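Local coordinates for protein acetyltransferase, GNAT family (Streptococcus pneumoniae, PDB 2I79) that binds acetyl coenzyme A and probably transfers its acetyl group to an amine, as GNAT-family acetyltransferases do, at residues A134-Y139 / D163-G168. Numbering follows the deposited sequence.
With ACO (acetyl coenzyme *a), chain G.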
# COMPACT_ATOMS: atom_id res chain seq x y z
N ALA A 134 -10.15 -3.69 19.86
CA ALA A 134 -8.99 -4.26 20.54
C ALA A 134 -7.72 -3.73 19.88
O ALA A 134 -6.80 -3.27 20.56
CB ALA A 134 -9.04 -5.80 20.47
N ALA A 135 -7.70 -3.80 18.56
CA ALA A 135 -6.58 -3.32 17.75
C ALA A 135 -6.44 -1.81 17.84
O ALA A 135 -5.32 -1.31 18.00
CB ALA A 135 -6.73 -3.75 16.33
N VAL A 136 -7.57 -1.10 17.81
CA VAL A 136 -7.52 0.35 17.83
C VAL A 136 -6.94 0.77 19.17
O VAL A 136 -6.10 1.65 19.25
CB VAL A 136 -8.91 1.01 17.51
CG1 VAL A 136 -8.89 2.50 17.84
CG2 VAL A 136 -9.29 0.83 16.03
N HIS A 137 -7.35 0.07 20.22
CA HIS A 137 -6.82 0.30 21.56
C HIS A 137 -5.32 -0.03 21.72
O HIS A 137 -4.56 0.74 22.35
CB HIS A 137 -7.60 -0.52 22.58
CG HIS A 137 -7.00 -0.48 23.94
ND1 HIS A 137 -7.22 0.57 24.82
CD2 HIS A 137 -6.15 -1.32 24.57
CE1 HIS A 137 -6.55 0.35 25.93
NE2 HIS A 137 -5.88 -0.79 25.80
N LEU A 138 -4.92 -1.18 21.19
CA LEU A 138 -3.56 -1.64 21.34
C LEU A 138 -2.65 -0.60 20.72
O LEU A 138 -1.71 -0.15 21.35
CB LEU A 138 -3.35 -3.03 20.68
CG LEU A 138 -1.89 -3.56 20.63
CD1 LEU A 138 -1.36 -3.99 22.00
CD2 LEU A 138 -1.75 -4.67 19.64
N TYR A 139 -2.95 -0.21 19.48
CA TYR A 139 -2.12 0.76 18.79
C TYR A 139 -2.06 2.15 19.49
O TYR A 139 -0.97 2.73 19.61
CB TYR A 139 -2.52 0.85 17.32
CG TYR A 139 -2.02 -0.33 16.51
CD1 TYR A 139 -0.67 -0.43 16.16
CD2 TYR A 139 -2.87 -1.33 16.07
CE1 TYR A 139 -0.18 -1.49 15.39
CE2 TYR A 139 -2.39 -2.42 15.31
CZ TYR A 139 -1.04 -2.48 14.97
OH TYR A 139 -0.53 -3.53 14.21
N ASP A 163 -15.78 0.65 7.31
CA ASP A 163 -14.75 1.68 7.41
C ASP A 163 -13.49 1.20 8.12
O ASP A 163 -13.52 0.32 9.00
CB ASP A 163 -15.26 2.91 8.21
CG ASP A 163 -16.38 3.68 7.49
OD1 ASP A 163 -17.28 3.08 6.90
OD2 ASP A 163 -16.37 4.93 7.54
N VAL A 164 -12.40 1.86 7.76
CA VAL A 164 -11.09 1.70 8.40
C VAL A 164 -10.56 3.04 8.93
O VAL A 164 -10.84 4.08 8.39
CB VAL A 164 -10.07 1.05 7.45
CG1 VAL A 164 -10.55 -0.34 7.05
CG2 VAL A 164 -9.76 1.91 6.19
N TYR A 165 -9.78 2.98 10.00
CA TYR A 165 -8.97 4.09 10.44
C TYR A 165 -7.61 3.98 9.79
O TYR A 165 -7.05 2.90 9.65
CB TYR A 165 -8.79 4.08 11.97
CG TYR A 165 -10.04 4.53 12.77
CD1 TYR A 165 -10.69 5.74 12.47
CD2 TYR A 165 -10.53 3.75 13.82
CE1 TYR A 165 -11.82 6.16 13.20
CE2 TYR A 165 -11.64 4.15 14.56
CZ TYR A 165 -12.29 5.36 14.24
OH TYR A 165 -13.39 5.79 14.96
N LEU A 166 -7.09 5.12 9.39
CA LEU A 166 -5.67 5.33 9.14
C LEU A 166 -4.98 5.69 10.45
O LEU A 166 -5.40 6.65 11.13
CB LEU A 166 -5.52 6.53 8.21
CG LEU A 166 -6.22 6.51 6.85
CD1 LEU A 166 -6.24 7.96 6.28
CD2 LEU A 166 -5.48 5.53 5.96
N MET A 167 -3.96 4.93 10.84
CA MET A 167 -3.26 5.17 12.11
C MET A 167 -1.75 5.31 11.87
O MET A 167 -1.16 4.62 11.02
CB MET A 167 -3.51 4.03 13.08
CG MET A 167 -4.99 3.74 13.43
SD MET A 167 -5.22 2.74 14.92
CE MET A 167 -4.57 3.88 16.12
N GLY A 168 -1.11 6.21 12.62
CA GLY A 168 0.31 6.50 12.40
C GLY A 168 1.09 6.89 13.63
O GLY A 168 0.51 7.34 14.60
N1A ACO G . -12.12 -3.19 23.07
C2A ACO G . -11.10 -2.50 23.62
N3A ACO G . -10.01 -3.10 24.13
C4A ACO G . -9.87 -4.44 24.10
C5A ACO G . -10.92 -5.26 23.50
C6A ACO G . -12.08 -4.54 22.96
N6A ACO G . -13.10 -5.23 22.39
N7A ACO G . -10.53 -6.53 23.61
C8A ACO G . -9.31 -6.51 24.23
N9A ACO G . -8.93 -5.26 24.52
C1B ACO G . -7.69 -4.73 25.17
C2B ACO G . -7.09 -5.47 26.35
O2B ACO G . -7.68 -5.08 27.59
C3B ACO G . -5.66 -4.99 26.26
O3B ACO G . -5.47 -3.66 26.70
P3B ACO G . -4.77 -3.25 28.07
O7A ACO G . -5.92 -3.68 28.97
O8A ACO G . -4.49 -1.77 28.01
O9A ACO G . -3.49 -4.05 28.16
C4B ACO G . -5.41 -4.91 24.77
O4B ACO G . -6.67 -4.64 24.17
C5B ACO G . -4.80 -6.21 24.25
O5B ACO G . -3.39 -6.09 24.45
P1A ACO G . -2.47 -7.39 24.29
O1A ACO G . -3.05 -8.54 25.08
O2A ACO G . -1.05 -6.92 24.51
O3A ACO G . -2.79 -7.76 22.75
P2A ACO G . -3.20 -9.20 22.10
O4A ACO G . -4.64 -9.65 22.36
O5A ACO G . -2.04 -10.12 22.44
O6A ACO G . -3.10 -8.71 20.54
CBP ACO G . -4.42 -8.18 18.55
CCP ACO G . -4.08 -7.84 19.99
CDP ACO G . -5.38 -7.10 18.03
CEP ACO G . -3.11 -8.23 17.75
CAP ACO G . -5.11 -9.55 18.50
OAP ACO G . -6.40 -9.51 19.16
C9P ACO G . -5.25 -10.05 17.08
O9P ACO G . -4.33 -10.63 16.54
N8P ACO G . -6.41 -9.85 16.47
C7P ACO G . -6.74 -10.30 15.11
C6P ACO G . -5.86 -9.70 14.02
C5P ACO G . -5.87 -8.20 14.08
O5P ACO G . -6.94 -7.61 14.10
N4P ACO G . -4.70 -7.58 14.12
C3P ACO G . -4.54 -6.14 14.17
C2P ACO G . -4.87 -5.45 12.85
S1P ACO G . -3.70 -5.96 11.62
C ACO G . -2.48 -4.89 11.46
O ACO G . -1.79 -4.84 12.45
CH3 ACO G . -2.33 -4.11 10.17
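Tyr165 meets Val136 with the edge of its ring: CD2 lies 3.9 Å from Val136 CG2, the methyl sitting near the ring plane rather than over a face, and the two side chains cross at about a right angle. Partly exposed, Tyr165 still offers an apolar ring edge inward. Valine, short and apolar, suits the inner side of helix 133-141, where it also packs on Val128 of strand 123-129. Leu166, the next residue, points to the other side of the strand and packs on Leu166 of the second subunit. Met167 then returns to the helix. Bent at its third torsion (chi3 65°), its flexible thioether chain brings CE to 3.9 Å from Tyr139 CB, the first carbon of that side chain, and, more loosely, 4.1 Å from Val136 O. The Tyr139 ring leads away from the strand, and its OH donates a short 2.5 Å hydrogen bond to the thioester O of acetyl coenzyme A. The imidazole N-H of His137 suits an anionic phosphate oxygen: NE2 bonds nearly straight (166°) to cofactor O8A, 2.8 Å away. A helix packed on the central sheet, with other residues of the helix lining the acetyl coenzyme A site, is characteristic of the GNAT fold.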